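Local coordinates for avidin-related protein 4/5 (PDB 1Y55) that binds biotin, probably with the very high affinity of the avidins, in a pocket at one end of each subunit's eight-stranded antiparallel barrel, at residues T45-L50 and H67-E72; T75-Q80 and L91-L96; W95-S100 and A110-Y115. The protein carries 1 engineered substitution. All blocks are in the same frame, centred on the assembly; numbering follows the deposited sequence.

Contact 1: residues T45-L50 and H67-E72. With BTN (biotin), chain C.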
# COMPACT_ATOMS: atom_id res chain seq x y z
N THR A 45 1.93 -23.28 9.86
CA THR A 45 3.08 -23.78 10.59
C THR A 45 4.03 -22.62 10.88
O THR A 45 4.02 -21.60 10.17
CB THR A 45 3.85 -24.86 9.82
OG1 THR A 45 4.31 -24.31 8.58
CG2 THR A 45 2.94 -26.06 9.53
N LEU A 46 4.84 -22.78 11.91
CA LEU A 46 5.87 -21.82 12.26
C LEU A 46 6.75 -21.55 11.05
O LEU A 46 7.17 -22.49 10.37
CB LEU A 46 6.71 -22.38 13.40
CG LEU A 46 7.67 -21.39 14.08
CD1 LEU A 46 6.88 -20.28 14.80
CD2 LEU A 46 8.59 -22.11 15.03
N SER A 47 7.05 -20.28 10.79
CA SER A 47 7.75 -19.88 9.57
C SER A 47 8.92 -18.97 9.90
O SER A 47 8.87 -18.16 10.83
CB SER A 47 6.78 -19.20 8.63
OG SER A 47 5.79 -20.12 8.18
N PRO A 48 10.00 -19.07 9.13
CA PRO A 48 11.19 -18.24 9.38
C PRO A 48 11.07 -16.82 8.86
O PRO A 48 10.40 -16.57 7.86
CB PRO A 48 12.28 -19.00 8.64
CG PRO A 48 11.56 -19.59 7.47
CD PRO A 48 10.22 -20.01 8.01
N LEU A 49 11.78 -15.93 9.54
CA LEU A 49 11.91 -14.54 9.10
C LEU A 49 13.38 -14.12 9.13
O LEU A 49 14.20 -14.68 9.86
CB LEU A 49 11.05 -13.58 9.95
CG LEU A 49 11.46 -13.36 11.41
CD1 LEU A 49 12.48 -12.22 11.56
CD2 LEU A 49 10.26 -13.09 12.28
N LEU A 50 13.69 -13.13 8.30
CA LEU A 50 15.04 -12.58 8.17
C LEU A 50 14.89 -11.10 7.89
O LEU A 50 14.13 -10.74 7.00
CB LEU A 50 15.74 -13.25 7.01
CG LEU A 50 17.22 -13.09 6.84
CD1 LEU A 50 17.98 -13.52 8.09
CD2 LEU A 50 17.65 -13.95 5.65
N HIS A 67 9.12 -15.99 5.11
CA HIS A 67 8.92 -17.05 4.14
C HIS A 67 7.93 -18.05 4.74
O HIS A 67 8.29 -18.85 5.61
CB HIS A 67 10.26 -17.73 3.77
CG HIS A 67 10.12 -19.07 3.12
ND1 HIS A 67 10.36 -19.37 1.79
CD2 HIS A 67 9.73 -20.23 3.68
CE1 HIS A 67 10.16 -20.67 1.59
NE2 HIS A 67 9.76 -21.21 2.73
N TRP A 68 6.67 -18.01 4.32
CA TRP A 68 5.67 -18.90 4.88
C TRP A 68 6.03 -20.35 4.50
O TRP A 68 6.24 -20.65 3.32
CB TRP A 68 4.28 -18.52 4.40
CG TRP A 68 3.95 -17.11 4.79
CD1 TRP A 68 3.88 -16.04 3.95
CD2 TRP A 68 3.78 -16.59 6.12
NE1 TRP A 68 3.63 -14.89 4.67
CE2 TRP A 68 3.57 -15.20 6.00
CE3 TRP A 68 3.76 -17.15 7.41
CZ2 TRP A 68 3.35 -14.38 7.10
CZ3 TRP A 68 3.53 -16.34 8.50
CH2 TRP A 68 3.33 -14.98 8.34
N ASN A 69 6.07 -21.23 5.49
CA ASN A 69 6.47 -22.61 5.24
C ASN A 69 5.32 -23.51 4.80
O ASN A 69 5.52 -24.70 4.60
CB ASN A 69 7.13 -23.21 6.48
CG ASN A 69 8.61 -22.90 6.56
OD1 ASN A 69 9.19 -22.20 5.71
ND2 ASN A 69 9.24 -23.41 7.61
N PHE A 70 4.13 -22.94 4.67
CA PHE A 70 2.92 -23.69 4.36
C PHE A 70 2.15 -23.14 3.17
O PHE A 70 1.06 -23.61 2.88
CB PHE A 70 2.01 -23.74 5.60
CG PHE A 70 1.64 -22.37 6.11
CD1 PHE A 70 2.45 -21.70 7.01
CD2 PHE A 70 0.49 -21.75 5.67
CE1 PHE A 70 2.10 -20.44 7.48
CE2 PHE A 70 0.14 -20.48 6.13
CZ PHE A 70 0.95 -19.82 7.04
N SER A 71 2.72 -22.14 2.48
CA SER A 71 2.12 -21.63 1.26
C SER A 71 3.23 -21.11 0.37
O SER A 71 4.39 -21.08 0.77
CB SER A 71 1.12 -20.53 1.57
OG SER A 71 1.80 -19.35 1.90
N GLU A 72 2.87 -20.70 -0.84
CA GLU A 72 3.82 -20.14 -1.79
C GLU A 72 3.98 -18.62 -1.64
O GLU A 72 4.71 -18.00 -2.41
CB GLU A 72 3.41 -20.50 -3.23
CG GLU A 72 3.47 -21.98 -3.52
CD GLU A 72 4.85 -22.52 -3.24
OE1 GLU A 72 5.85 -21.92 -3.71
OE2 GLU A 72 4.95 -23.52 -2.50
C11 BTN C . -0.66 -17.26 3.98
O11 BTN C . -1.95 -16.88 4.26
O12 BTN C . -0.39 -18.04 2.98
C10 BTN C . 0.46 -16.80 4.80
C9 BTN C . 0.09 -16.15 6.11
C8 BTN C . -0.16 -14.65 5.96
C7 BTN C . -0.52 -14.01 7.31
C2 BTN C . -0.59 -12.46 7.25
S1 BTN C . 0.96 -11.64 7.06
C6 BTN C . 0.12 -10.07 7.35
C5 BTN C . -0.86 -10.34 8.50
N1 BTN C . -0.25 -10.19 9.81
C3 BTN C . -0.22 -11.34 10.45
O3 BTN C . 0.28 -11.48 11.67
N2 BTN C . -0.75 -12.32 9.75
C4 BTN C . -1.26 -11.83 8.48
O HOH W 1 7.69 -25.00 9.68
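Ser-47 ties the start of strand 47-53 to the loop that follows strand 61-67, and its hydroxyl is engaged on two sides. The backbone N-H of Asn-69 donates to Ser-47 OG over 2.9 Å in a nearly straight bond (164°), while the same hydroxyl gives its own proton to Thr-45 O, 3.0 Å away, lying above the plane of that carbonyl. With OG beside its own backbone N (chi1 -65°), Ser-47 reaches the loop backbone and is buried with donor and acceptor both used. One residue on, His-67 N donates to Pro-48 O at 3.1 Å, almost along the C=O axis. The Asn-69 and Pro-48 side chains cross obliquely, Asn-69 OD1 coming to 3.3 Å from Pro-48 CD, and a water accepts from Asn-69 ND2 and donates to Leu-46 O. Phe-70 CG takes the crowded position between N and carbonyl carbon (chi1 58°), which brings CD1 to 3.3 Å from Thr-45 N; its CZ lies at the valeryl chain of biotin. Trp-68 lays one face under that chain, C9 standing 3.6 Å above the ring centre, and its indole N-H is satisfied by Thr-75 OG1. An alanine here would remove the indole face and the N-H donor to Thr-75 OG1, and would probably leave the valeryl chain more loosely held. Ser-71 OG donates to carboxylate atom O12 of biotin at 2.8 Å and also bonds to Ser-73 N. Beyond the loop, His-54 of a second subunit stacks on His-67. Such a loop between neighbouring strands, carrying an aromatic wall and a hydroxyl for the carboxylate, belongs to the mouth of the biotin pocket in the avidin barrel.

Contact 2: residues T75-Q80 and L91-L96. With BTN (biotin), chain C.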
# COMPACT_ATOMS: atom_id res chain seq x y z
N THR A 75 5.50 -12.56 2.99
CA THR A 75 5.15 -11.24 3.51
C THR A 75 6.40 -10.46 3.86
O THR A 75 7.35 -11.03 4.39
CB THR A 75 4.25 -11.34 4.75
OG1 THR A 75 3.09 -12.08 4.36
CG2 THR A 75 3.81 -9.96 5.26
N VAL A 76 6.39 -9.16 3.60
CA VAL A 76 7.39 -8.26 4.16
C VAL A 76 6.70 -7.28 5.08
O VAL A 76 5.60 -6.82 4.82
CB VAL A 76 8.18 -7.51 3.06
CG1 VAL A 76 9.05 -8.48 2.26
CG2 VAL A 76 7.28 -6.72 2.12
N PHE A 77 7.40 -6.97 6.17
CA PHE A 77 6.98 -5.98 7.16
C PHE A 77 8.05 -4.89 7.26
O PHE A 77 9.25 -5.19 7.25
CB PHE A 77 6.87 -6.60 8.56
CG PHE A 77 5.75 -7.58 8.76
CD1 PHE A 77 5.87 -8.89 8.30
CD2 PHE A 77 4.60 -7.22 9.45
CE1 PHE A 77 4.86 -9.80 8.54
CE2 PHE A 77 3.58 -8.15 9.67
CZ PHE A 77 3.72 -9.42 9.20
N THR A 78 7.62 -3.65 7.39
CA THR A 78 8.55 -2.58 7.75
C THR A 78 7.91 -1.68 8.78
O THR A 78 6.70 -1.55 8.84
CB THR A 78 9.02 -1.84 6.50
OG1 THR A 78 10.10 -0.94 6.80
CG2 THR A 78 7.93 -1.01 5.86
N GLY A 79 8.72 -1.06 9.61
CA GLY A 79 8.19 -0.21 10.65
C GLY A 79 9.27 0.39 11.50
O GLY A 79 10.44 0.46 11.10
N GLN A 80 8.85 0.84 12.68
CA GLN A 80 9.74 1.51 13.62
C GLN A 80 9.43 1.03 15.03
O GLN A 80 8.27 0.77 15.36
CB GLN A 80 9.60 3.04 13.48
CG GLN A 80 10.61 3.84 14.29
CD GLN A 80 10.65 5.33 13.97
OE1 GLN A 80 11.49 6.05 14.58
NE2 GLN A 80 9.84 5.81 13.10
N LEU A 91 6.15 -1.82 18.29
CA LEU A 91 6.49 -1.82 16.87
C LEU A 91 5.26 -1.40 16.09
O LEU A 91 4.22 -2.07 16.16
CB LEU A 91 6.95 -3.17 16.35
CG LEU A 91 7.98 -3.93 17.18
CD1 LEU A 91 8.33 -5.24 16.50
CD2 LEU A 91 9.22 -3.08 17.41
N LYS A 92 5.37 -0.32 15.32
CA LYS A 92 4.34 0.08 14.37
C LYS A 92 4.82 -0.40 13.01
O LYS A 92 5.92 -0.06 12.59
CB LYS A 92 4.18 1.60 14.37
CG LYS A 92 3.69 2.18 15.69
CD LYS A 92 2.25 1.82 16.00
CE LYS A 92 1.26 2.62 15.16
NZ LYS A 92 -0.15 2.29 15.48
N THR A 93 4.02 -1.22 12.33
CA THR A 93 4.40 -1.79 11.05
C THR A 93 3.31 -1.71 10.01
O THR A 93 2.10 -1.64 10.31
CB THR A 93 4.83 -3.28 11.17
OG1 THR A 93 3.69 -4.14 11.35
CG2 THR A 93 5.79 -3.51 12.31
N MET A 94 3.77 -1.85 8.79
CA MET A 94 2.92 -2.12 7.68
C MET A 94 3.54 -3.20 6.85
O MET A 94 4.77 -3.39 6.85
CB MET A 94 2.69 -0.82 6.91
CG MET A 94 1.91 0.15 7.79
SD MET A 94 1.39 1.56 7.07
CE MET A 94 -0.05 0.56 5.97
N TRP A 95 2.69 -3.92 6.13
CA TRP A 95 3.11 -5.13 5.45
C TRP A 95 2.53 -5.22 4.06
O TRP A 95 1.48 -4.65 3.75
CB TRP A 95 2.78 -6.39 6.28
CG TRP A 95 1.36 -6.54 6.71
CD1 TRP A 95 0.87 -6.29 7.97
CD2 TRP A 95 0.24 -7.02 5.94
NE1 TRP A 95 -0.47 -6.58 8.01
CE2 TRP A 95 -0.88 -7.03 6.78
CE3 TRP A 95 0.10 -7.48 4.62
CZ2 TRP A 95 -2.14 -7.47 6.35
CZ3 TRP A 95 -1.16 -7.90 4.19
CH2 TRP A 95 -2.26 -7.89 5.05
N LEU A 96 3.25 -5.98 3.23
CA LEU A 96 2.78 -6.43 1.91
C LEU A 96 2.86 -7.95 1.89
O LEU A 96 3.91 -8.52 2.20
CB LEU A 96 3.65 -5.88 0.78
CG LEU A 96 3.65 -4.36 0.62
CD1 LEU A 96 4.70 -3.96 -0.41
CD2 LEU A 96 2.29 -3.81 0.24
C11 BTN C . -0.66 -17.26 3.98
O11 BTN C . -1.95 -16.88 4.26
O12 BTN C . -0.39 -18.04 2.98
C10 BTN C . 0.46 -16.80 4.80
C9 BTN C . 0.09 -16.15 6.11
C8 BTN C . -0.16 -14.65 5.96
C7 BTN C . -0.52 -14.01 7.31
C2 BTN C . -0.59 -12.46 7.25
S1 BTN C . 0.96 -11.64 7.06
C6 BTN C . 0.12 -10.07 7.35
C5 BTN C . -0.86 -10.34 8.50
N1 BTN C . -0.25 -10.19 9.81
C3 BTN C . -0.22 -11.34 10.45
O3 BTN C . 0.28 -11.48 11.67
N2 BTN C . -0.75 -12.32 9.75
C4 BTN C . -1.26 -11.83 8.48
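Strands 75-80 and 91-96 run antiparallel as the arms of a hairpin, their axes 4.6 Å apart at closest and six backbone hydrogen bonds joining the pairs Val-76/Leu-96, Thr-78/Met-94 and Gln-80/Lys-92. Phe-77 and Trp-95 form a non-hydrogen-bonded pair, their side chains alongside each other. Trp-95 CB sits over one face of the phenyl ring, a CH-pi contact of 4.0 Å to the centroid, while the indole is turned 55° from the phenyl plane and brings CD1 to 3.7 Å from Phe-77 CE2. At the phenyl edge, in its plane, lies Thr-93 OG1, whose polar partner is Asn-116 O. Gly-79 faces Thr-93 with the two CA atoms 4.1 Å apart; a side chain on the glycine would collide with Lys-92 O. On the face of Val-76 and Leu-96, Val-76 CG2 lies beside Leu-96 CB at 4.0 Å, and Val-76 meets its counterpart in a second subunit. Biotin C6 stands 3.2 Å above the centre of the Trp-95 indole, and Thr-75 OG1, hydrogen-bonded to Trp-68 NE1, comes within 3.5 Å of biotin S1. The thiophane ring thus meets an indole face and a hydroxyl, consistent with mainly van der Waals packing.

Contact 3: residues W95-S100 and A110-Y115. With BTN (biotin), chain C.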
# COMPACT_ATOMS: atom_id res chain seq x y z
N TRP A 95 2.69 -3.92 6.13
CA TRP A 95 3.11 -5.13 5.45
C TRP A 95 2.53 -5.22 4.06
O TRP A 95 1.48 -4.65 3.75
CB TRP A 95 2.78 -6.39 6.28
CG TRP A 95 1.36 -6.54 6.71
CD1 TRP A 95 0.87 -6.29 7.97
CD2 TRP A 95 0.24 -7.02 5.94
NE1 TRP A 95 -0.47 -6.58 8.01
CE2 TRP A 95 -0.88 -7.03 6.78
CE3 TRP A 95 0.10 -7.48 4.62
CZ2 TRP A 95 -2.14 -7.47 6.35
CZ3 TRP A 95 -1.16 -7.90 4.19
CH2 TRP A 95 -2.26 -7.89 5.05
N LEU A 96 3.25 -5.98 3.23
CA LEU A 96 2.78 -6.43 1.91
C LEU A 96 2.86 -7.95 1.89
O LEU A 96 3.91 -8.52 2.20
CB LEU A 96 3.65 -5.88 0.78
CG LEU A 96 3.65 -4.36 0.62
CD1 LEU A 96 4.70 -3.96 -0.41
CD2 LEU A 96 2.29 -3.81 0.24
N LEU A 97 1.75 -8.59 1.53
CA LEU A 97 1.61 -10.04 1.43
C LEU A 97 1.50 -10.37 -0.06
O LEU A 97 0.51 -10.01 -0.71
CB LEU A 97 0.39 -10.50 2.21
CG LEU A 97 -0.13 -11.92 1.98
CD1 LEU A 97 0.89 -13.01 2.16
CD2 LEU A 97 -1.29 -12.17 2.93
N ARG A 98 2.54 -11.02 -0.58
CA ARG A 98 2.61 -11.40 -1.99
C ARG A 98 2.17 -12.86 -2.15
O ARG A 98 2.77 -13.77 -1.57
CB ARG A 98 4.04 -11.26 -2.48
CG ARG A 98 4.25 -11.77 -3.91
CD ARG A 98 3.56 -10.93 -4.94
NE ARG A 98 3.44 -11.63 -6.22
CZ ARG A 98 3.37 -11.01 -7.40
NH1 ARG A 98 3.60 -9.71 -7.51
NH2 ARG A 98 3.10 -11.71 -8.48
N SER A 99 1.13 -13.05 -2.95
CA SER A 99 0.71 -14.38 -3.36
C SER A 99 1.41 -14.77 -4.67
O SER A 99 1.79 -13.94 -5.48
CB SER A 99 -0.80 -14.40 -3.61
OG SER A 99 -1.54 -14.12 -2.44
N SER A 100 1.51 -16.07 -4.86
CA SER A 100 1.98 -16.63 -6.12
C SER A 100 0.84 -16.70 -7.11
O SER A 100 -0.21 -17.26 -6.82
CB SER A 100 2.50 -18.05 -5.88
OG SER A 100 2.86 -18.66 -7.09
N ALA A 110 -1.95 -9.76 -7.02
CA ALA A 110 -1.11 -10.60 -6.17
C ALA A 110 -0.65 -9.99 -4.85
O ALA A 110 0.01 -10.70 -4.09
CB ALA A 110 0.10 -11.08 -6.96
N THR A 111 -0.95 -8.72 -4.57
CA THR A 111 -0.37 -8.06 -3.39
C THR A 111 -1.43 -7.46 -2.48
O THR A 111 -2.16 -6.55 -2.88
CB THR A 111 0.64 -6.98 -3.82
OG1 THR A 111 1.61 -7.56 -4.70
CG2 THR A 111 1.39 -6.46 -2.62
N ARG A 112 -1.49 -7.96 -1.25
CA ARG A 112 -2.33 -7.41 -0.20
C ARG A 112 -1.48 -6.52 0.72
O ARG A 112 -0.26 -6.70 0.83
CB ARG A 112 -3.01 -8.52 0.60
CG ARG A 112 -4.20 -9.11 -0.16
CD ARG A 112 -4.79 -10.38 0.40
NE ARG A 112 -3.86 -11.49 0.25
CZ ARG A 112 -4.13 -12.74 0.63
NH1 ARG A 112 -5.28 -13.05 1.22
NH2 ARG A 112 -3.21 -13.68 0.46
N VAL A 113 -2.13 -5.55 1.35
CA VAL A 113 -1.48 -4.60 2.22
C VAL A 113 -2.24 -4.51 3.54
O VAL A 113 -3.46 -4.65 3.59
CB VAL A 113 -1.37 -3.20 1.53
CG1 VAL A 113 -2.73 -2.61 1.19
CG2 VAL A 113 -0.54 -2.21 2.34
N GLY A 114 -1.52 -4.21 4.61
CA GLY A 114 -2.14 -3.99 5.90
C GLY A 114 -1.16 -3.44 6.92
O GLY A 114 -0.05 -3.03 6.59
N TYR A 115 -1.62 -3.44 8.17
CA TYR A 115 -0.85 -2.92 9.30
C TYR A 115 -0.73 -3.96 10.37
O TYR A 115 -1.48 -4.92 10.43
CB TYR A 115 -1.50 -1.66 9.89
CG TYR A 115 -2.75 -1.85 10.70
CD1 TYR A 115 -2.69 -1.98 12.09
CD2 TYR A 115 -4.00 -1.88 10.10
CE1 TYR A 115 -3.84 -2.10 12.85
CE2 TYR A 115 -5.15 -1.99 10.86
CZ TYR A 115 -5.06 -2.09 12.22
OH TYR A 115 -6.23 -2.20 12.94
C11 BTN C . -0.66 -17.26 3.98
O11 BTN C . -1.95 -16.88 4.26
O12 BTN C . -0.39 -18.04 2.98
C10 BTN C . 0.46 -16.80 4.80
C9 BTN C . 0.09 -16.15 6.11
C8 BTN C . -0.16 -14.65 5.96
C7 BTN C . -0.52 -14.01 7.31
C2 BTN C . -0.59 -12.46 7.25
S1 BTN C . 0.96 -11.64 7.06
C6 BTN C . 0.12 -10.07 7.35
C5 BTN C . -0.86 -10.34 8.50
N1 BTN C . -0.25 -10.19 9.81
C3 BTN C . -0.22 -11.34 10.45
O3 BTN C . 0.28 -11.48 11.67
N2 BTN C . -0.75 -12.32 9.75
C4 BTN C . -1.26 -11.83 8.48
O HOH W 2 -1.64 -11.61 -1.52
O HOH W 3 4.26 -7.59 -5.55
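CG of Trp-95 sits between backbone N and carbonyl carbon (chi1 53°), and the second torsion folds the indole down over the neighbouring strand. Gly-114 CA lies over the six-membered ring, a CH-pi contact 3.7 Å from its centroid, on the face opposite to biotin; a side chain on this glycine would strike Trp-95 CZ2. The indole N-H makes a weak bond to Tyr-115 O, 3.1 Å from NE1 and bent to 138°. Leu-97 CG stands anti to its backbone N while the Arg-112 chain bends at chi3, so that CD2 of the leucine rests on one face of the guanidinium, 3.5 Å from Arg-112 NH2. These strands, 89-98 and 111-120, are the last two of the avidin barrel in chain order, and the antiparallel pairing runs on past strand 89-98 to Ser-99 N, which donates to Ala-110 O at 2.8 Å. A water accepts from Arg-112 NE, donates to Leu-97 O and bonds to Ser-99 OG, and Asp-39 forms a salt bridge with Arg-112 NH1. On the other face of the sheet, Arg-98 bends at chi2 (68°) and lays its guanidinium flat on the Ala-110 methyl, CB 3.3 Å from Arg-98 CZ. A second water joins Arg-98 NH1 to Thr-111 OG1, and Asp-107 makes a salt bridge with Arg-98 NH2.

How the contacts relate
All three contacts touch one biotin; contacts 2 and 3 are adjacent strand pairs of the barrel, and contact 1 lies at a loop. Contacts 2 and 3 share Trp-95 and Leu-96, so strand 89-98 is paired with 74-83 on one side and with 111-120 on the other, and their centres lie about 11 Å apart. Contact 1, about 16 Å from contact 2 centre to centre, meets it through Trp-68 NE1 and Thr-75 OG1, 2.9 Å apart. It also meets contact 3, where Glu-72 CB packs at 3.7 Å from Ser-100 CB. Contact 1 meets the valeryl chain and gives one bond, from Ser-71, to the carboxylate, whereas contacts 2 and 3 set Trp-95 against the bicyclic end.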